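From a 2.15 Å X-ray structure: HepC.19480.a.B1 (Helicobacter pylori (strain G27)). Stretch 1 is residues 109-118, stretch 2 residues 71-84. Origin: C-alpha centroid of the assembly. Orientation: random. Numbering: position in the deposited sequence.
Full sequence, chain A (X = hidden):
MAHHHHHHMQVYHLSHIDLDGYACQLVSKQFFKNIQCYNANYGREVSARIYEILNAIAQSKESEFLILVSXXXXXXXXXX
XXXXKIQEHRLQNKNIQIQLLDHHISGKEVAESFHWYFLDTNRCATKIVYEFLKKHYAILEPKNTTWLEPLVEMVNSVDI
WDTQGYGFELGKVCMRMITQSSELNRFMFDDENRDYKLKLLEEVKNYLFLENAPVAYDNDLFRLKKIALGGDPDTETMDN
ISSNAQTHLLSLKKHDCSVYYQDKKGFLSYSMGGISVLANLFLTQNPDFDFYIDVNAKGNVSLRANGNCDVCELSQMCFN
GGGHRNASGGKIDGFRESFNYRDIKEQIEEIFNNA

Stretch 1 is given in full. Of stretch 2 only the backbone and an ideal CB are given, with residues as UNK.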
# COMPACT_ATOMS: atom_id res chain seq x y z
N GLU A 109 -17.88 -20.79 -3.40
CA GLU A 109 -19.09 -20.59 -4.19
C GLU A 109 -18.85 -19.64 -5.35
O GLU A 109 -19.30 -19.90 -6.48
CB GLU A 109 -20.22 -20.07 -3.30
CG GLU A 109 -20.69 -21.01 -2.21
CD GLU A 109 -20.75 -20.32 -0.86
OE1 GLU A 109 -20.25 -20.90 0.13
OE2 GLU A 109 -21.29 -19.20 -0.79
N VAL A 110 -18.15 -18.54 -5.10
CA VAL A 110 -17.93 -17.54 -6.14
C VAL A 110 -17.03 -18.10 -7.24
O VAL A 110 -17.23 -17.83 -8.43
CB VAL A 110 -17.36 -16.25 -5.53
CG1 VAL A 110 -17.22 -15.18 -6.59
CG2 VAL A 110 -18.27 -15.78 -4.40
N ALA A 111 -16.04 -18.91 -6.87
CA ALA A 111 -15.11 -19.47 -7.85
C ALA A 111 -15.82 -20.34 -8.88
O ALA A 111 -15.46 -20.32 -10.07
CB ALA A 111 -14.02 -20.27 -7.13
N GLU A 112 -16.81 -21.11 -8.47
CA GLU A 112 -17.50 -21.98 -9.42
C GLU A 112 -18.62 -21.26 -10.18
O GLU A 112 -19.36 -21.91 -10.92
CB GLU A 112 -18.04 -23.22 -8.70
CG GLU A 112 -18.79 -22.92 -7.42
CD GLU A 112 -19.07 -24.17 -6.61
OE1 GLU A 112 -20.10 -24.19 -5.88
OE2 GLU A 112 -18.26 -25.12 -6.69
N SER A 113 -18.76 -19.95 -10.02
CA SER A 113 -19.68 -19.17 -10.84
C SER A 113 -18.98 -18.37 -11.93
O SER A 113 -19.66 -17.77 -12.76
CB SER A 113 -20.51 -18.21 -9.97
OG SER A 113 -21.28 -18.92 -9.03
N PHE A 114 -17.65 -18.31 -11.93
CA PHE A 114 -16.94 -17.48 -12.89
C PHE A 114 -15.72 -18.23 -13.41
O PHE A 114 -14.87 -18.67 -12.62
CB PHE A 114 -16.54 -16.14 -12.26
CG PHE A 114 -17.72 -15.30 -11.84
CD1 PHE A 114 -18.28 -14.38 -12.71
CD2 PHE A 114 -18.30 -15.46 -10.59
CE1 PHE A 114 -19.38 -13.62 -12.34
CE2 PHE A 114 -19.40 -14.70 -10.21
CZ PHE A 114 -19.94 -13.78 -11.08
N HIS A 115 -15.66 -18.38 -14.74
CA HIS A 115 -14.58 -19.14 -15.35
C HIS A 115 -13.22 -18.50 -15.11
O HIS A 115 -12.21 -19.20 -15.06
CB HIS A 115 -14.86 -19.30 -16.85
CG HIS A 115 -16.06 -20.13 -17.15
ND1 HIS A 115 -16.27 -21.38 -16.60
CD2 HIS A 115 -17.13 -19.90 -17.95
CE1 HIS A 115 -17.41 -21.88 -17.04
NE2 HIS A 115 -17.96 -20.99 -17.86
N TRP A 116 -13.18 -17.16 -14.95
CA TRP A 116 -11.96 -16.41 -14.71
C TRP A 116 -11.53 -16.42 -13.25
O TRP A 116 -10.47 -15.86 -12.94
CB TRP A 116 -12.12 -14.95 -15.16
CG TRP A 116 -13.38 -14.27 -14.65
CD1 TRP A 116 -14.58 -14.18 -15.29
CD2 TRP A 116 -13.55 -13.60 -13.39
NE1 TRP A 116 -15.49 -13.50 -14.52
CE2 TRP A 116 -14.89 -13.13 -13.35
CE3 TRP A 116 -12.71 -13.36 -12.30
CZ2 TRP A 116 -15.40 -12.44 -12.25
CZ3 TRP A 116 -13.23 -12.66 -11.21
CH2 TRP A 116 -14.55 -12.21 -11.20
N TYR A 117 -12.32 -17.01 -12.36
CA TYR A 117 -12.04 -17.00 -10.93
C TYR A 117 -11.47 -18.36 -10.55
O TYR A 117 -12.19 -19.37 -10.56
CB TYR A 117 -13.31 -16.66 -10.15
CG TYR A 117 -13.17 -16.32 -8.68
CD1 TYR A 117 -12.56 -17.20 -7.79
CD2 TYR A 117 -13.71 -15.15 -8.17
CE1 TYR A 117 -12.46 -16.90 -6.44
CE2 TYR A 117 -13.61 -14.83 -6.82
CZ TYR A 117 -12.99 -15.72 -5.96
OH TYR A 117 -12.89 -15.44 -4.62
N PHE A 118 -10.17 -18.40 -10.24
CA PHE A 118 -9.45 -19.65 -10.01
C PHE A 118 -9.05 -19.78 -8.54
O PHE A 118 -8.34 -18.92 -8.01
CB PHE A 118 -8.20 -19.74 -10.89
CG PHE A 118 -7.36 -20.96 -10.61
CD1 PHE A 118 -7.72 -22.19 -11.13
CD2 PHE A 118 -6.24 -20.88 -9.81
CE1 PHE A 118 -6.97 -23.32 -10.86
CE2 PHE A 118 -5.50 -22.00 -9.53
CZ PHE A 118 -5.86 -23.22 -10.06
N UNK A 71 -4.70 -13.21 -4.42
CA UNK A 71 -4.69 -13.29 -2.97
C UNK A 71 -5.86 -12.55 -2.33
O UNK A 71 -5.78 -12.12 -1.17
CB UNK A 71 -3.37 -12.73 -2.43
N UNK A 72 -6.93 -12.37 -3.07
CA UNK A 72 -8.14 -11.74 -2.57
C UNK A 72 -9.32 -12.58 -3.00
O UNK A 72 -9.32 -13.14 -4.10
CB UNK A 72 -8.27 -10.30 -3.07
N UNK A 73 -10.33 -12.69 -2.15
CA UNK A 73 -11.57 -13.29 -2.60
C UNK A 73 -12.61 -12.20 -2.74
O UNK A 73 -12.63 -11.24 -1.97
CB UNK A 73 -12.04 -14.38 -1.64
N UNK A 74 -13.43 -12.32 -3.77
CA UNK A 74 -14.50 -11.37 -4.04
C UNK A 74 -15.81 -11.99 -3.61
O UNK A 74 -16.00 -13.21 -3.69
CB UNK A 74 -14.54 -10.97 -5.52
N UNK A 75 -16.73 -11.15 -3.13
CA UNK A 75 -18.08 -11.65 -2.95
C UNK A 75 -18.77 -11.69 -4.30
O UNK A 75 -18.28 -11.14 -5.30
CB UNK A 75 -18.86 -10.79 -1.96
N UNK A 76 -19.93 -12.36 -4.34
CA UNK A 76 -20.64 -12.56 -5.60
C UNK A 76 -20.92 -11.23 -6.28
O UNK A 76 -20.83 -11.12 -7.51
CB UNK A 76 -21.95 -13.32 -5.37
N UNK A 77 -21.25 -10.21 -5.50
CA UNK A 77 -21.64 -8.94 -6.08
C UNK A 77 -20.46 -8.26 -6.77
O UNK A 77 -20.62 -7.69 -7.86
CB UNK A 77 -22.22 -8.02 -5.00
N UNK A 78 -19.27 -8.31 -6.16
CA UNK A 78 -18.10 -7.69 -6.79
C UNK A 78 -17.63 -8.48 -8.00
O UNK A 78 -17.17 -7.89 -8.99
CB UNK A 78 -16.96 -7.56 -5.78
N UNK A 79 -17.72 -9.81 -7.95
CA UNK A 79 -17.39 -10.61 -9.13
C UNK A 79 -18.36 -10.33 -10.27
O UNK A 79 -17.95 -10.21 -11.43
CB UNK A 79 -17.40 -12.10 -8.79
N UNK A 80 -19.66 -10.21 -9.95
CA UNK A 80 -20.64 -9.84 -10.96
C UNK A 80 -20.34 -8.47 -11.54
O UNK A 80 -20.40 -8.27 -12.76
CB UNK A 80 -22.05 -9.86 -10.37
N UNK A 81 -20.04 -7.50 -10.67
CA UNK A 81 -19.77 -6.14 -11.13
C UNK A 81 -18.59 -6.12 -12.09
O UNK A 81 -18.63 -5.46 -13.13
CB UNK A 81 -19.50 -5.21 -9.94
N UNK A 82 -17.52 -6.84 -11.74
CA UNK A 82 -16.35 -6.91 -12.60
C UNK A 82 -16.70 -7.48 -13.96
O UNK A 82 -16.40 -6.88 -15.00
CB UNK A 82 -15.25 -7.75 -11.94
N UNK A 83 -17.35 -8.64 -13.98
CA UNK A 83 -17.72 -9.25 -15.25
C UNK A 83 -18.63 -8.33 -16.06
O UNK A 83 -18.40 -8.12 -17.26
CB UNK A 83 -18.41 -10.60 -15.01
N UNK A 84 -19.66 -7.77 -15.43
CA UNK A 84 -20.61 -6.95 -16.18
C UNK A 84 -19.96 -5.66 -16.68
O UNK A 84 -20.24 -5.22 -17.80
CB UNK A 84 -21.83 -6.62 -15.31

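Position 71 lies beyond the reach of stretch 1, but its phi/psi of 69/24 is left-handed, which glycine, asparagine and aspartate tolerate best; it is Asp-71. At 72 the ideal CB has nothing of stretch 1 within 5.5 Å, so these atoms leave the choice wide. Leu-72 sits there, its end leading away.

Position 73 is tighter: its ideal CB lies 3.3 Å from Tyr-117 OH. A small or polar residue that can turn its end aside would suit. Asn-73 does so with chi1 in p, and its own CB stands 3.2 Å from Tyr-117 OH.

At 74 the backbone N lies 3.3 Å from Tyr-117 OH, a hydrogen bond open to any residue but proline. The side chain has Tyr-117, Val-110 and the Trp-116 ring nearby, so a medium-sized apolar group fits. Leu-74 places CD1 4.1 Å from Trp-116 CH2, at the ring edge.

Position 75 points away and precedes the helix, where serine, threonine, aspartate or asparagine can cap. Asn-75 OD1 accepts from the backbone N of 78 at 3.1 Å, capping the helix.

The CB of 76 points sideways, 4.5 Å from Val-110 CG2; a longer apolar chain could reach both Val-110 and Phe-114. Leu-76 does, with CD2 3.6 Å from Val-110 CG2 and 4.3 Å from Phe-114 CE2.

Positions 77 and 78 touch nothing in stretch 1, so polar residues are acceptable; they are Asn-77 and Glu-78.

Position 79 is closely hemmed in. Its ideal CB points toward stretch 1, with Phe-114 CE2 at 3.6 Å, Trp-116 CH2 at 3.7 Å and Val-110 CG1 at 3.8 Å. With three side chains already so close, a small residue, alanine or perhaps glycine or serine, suits best. Ala-79 lays its CB over the Phe-114 face in a CH-pi contact, 3.9 Å from the ring centroid.

At 80 the CB points away, yet lies 4.5 Å from Phe-114 CZ; polar residues suit it, and a long one could still bring its end back. Glu-80 brings OE2 to 3.6 Å from Phe-114 CZ. Position 81 is out of reach, so stretch 1 limits neither size nor polarity; it is Tyr-81.

Position 82 points toward Trp-116, whose CH2 is 4.6 Å from the ideal CB, inviting an aliphatic chain; Leu-82 CD2 approaches Trp-116 CH2 to 4.2 Å.

At 83 the CB faces Phe-114 and the indole NH, so an acceptor of suitable length, such as glutamine or glutamate, is favoured. Gln-83 OE1 accepts from Trp-116 NE1 at 3.0 Å. Position 84 is also out of reach and equally unrestricted; Asp-84 makes no contact with stretch 1.

Stretch 2, residues 71-84: DLNLNLNEAEYLQD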
# COMPACT_ATOMS: atom_id res chain seq x y z
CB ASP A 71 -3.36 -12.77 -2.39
CG ASP A 71 -3.09 -13.29 -1.00
OD1 ASP A 71 -3.57 -14.41 -0.67
OD2 ASP A 71 -2.40 -12.57 -0.23
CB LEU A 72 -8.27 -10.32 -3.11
CG LEU A 72 -7.19 -9.31 -2.73
CD1 LEU A 72 -7.12 -8.22 -3.77
CD2 LEU A 72 -7.45 -8.70 -1.35
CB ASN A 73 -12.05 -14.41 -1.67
CG ASN A 73 -12.44 -13.94 -0.31
OD1 ASN A 73 -11.70 -13.22 0.34
ND2 ASN A 73 -13.61 -14.39 0.15
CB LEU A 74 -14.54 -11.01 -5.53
CG LEU A 74 -13.22 -10.57 -6.20
CD1 LEU A 74 -13.41 -10.37 -7.71
CD2 LEU A 74 -12.68 -9.31 -5.57
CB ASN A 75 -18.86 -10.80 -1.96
CG ASN A 75 -18.57 -9.33 -2.09
OD1 ASN A 75 -18.90 -8.71 -3.10
ND2 ASN A 75 -17.96 -8.76 -1.06
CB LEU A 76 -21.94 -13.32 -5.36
CG LEU A 76 -21.88 -14.83 -5.17
CD1 LEU A 76 -23.26 -15.38 -4.86
CD2 LEU A 76 -21.28 -15.52 -6.40
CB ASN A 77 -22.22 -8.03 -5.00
CG ASN A 77 -22.82 -6.78 -5.57
OD1 ASN A 77 -24.01 -6.74 -5.90
ND2 ASN A 77 -22.01 -5.74 -5.70
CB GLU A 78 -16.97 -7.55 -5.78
CG GLU A 78 -16.93 -6.19 -5.11
CD GLU A 78 -16.81 -5.04 -6.11
OE1 GLU A 78 -15.93 -5.12 -6.99
OE2 GLU A 78 -17.59 -4.07 -6.02
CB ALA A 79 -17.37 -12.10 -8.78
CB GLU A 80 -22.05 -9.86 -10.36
CG GLU A 80 -22.80 -11.18 -10.48
CD GLU A 80 -23.00 -11.62 -11.93
OE1 GLU A 80 -22.92 -10.77 -12.84
OE2 GLU A 80 -23.24 -12.83 -12.16
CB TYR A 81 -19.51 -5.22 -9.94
CG TYR A 81 -19.06 -3.82 -10.30
CD1 TYR A 81 -19.98 -2.84 -10.66
CD2 TYR A 81 -17.72 -3.47 -10.25
CE1 TYR A 81 -19.57 -1.55 -10.98
CE2 TYR A 81 -17.30 -2.18 -10.56
CZ TYR A 81 -18.23 -1.23 -10.93
OH TYR A 81 -17.82 0.05 -11.24
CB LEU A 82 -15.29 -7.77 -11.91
CG LEU A 82 -13.85 -7.71 -12.36
CD1 LEU A 82 -13.43 -6.29 -12.68
CD2 LEU A 82 -13.02 -8.26 -11.22
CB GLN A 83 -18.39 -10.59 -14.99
CG GLN A 83 -18.56 -11.41 -16.25
CD GLN A 83 -18.92 -12.84 -15.95
OE1 GLN A 83 -18.05 -13.72 -15.98
NE2 GLN A 83 -20.19 -13.08 -15.66
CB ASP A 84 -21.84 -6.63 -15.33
CG ASP A 84 -22.54 -7.87 -14.81
OD1 ASP A 84 -23.07 -7.82 -13.68
OD2 ASP A 84 -22.55 -8.89 -15.53
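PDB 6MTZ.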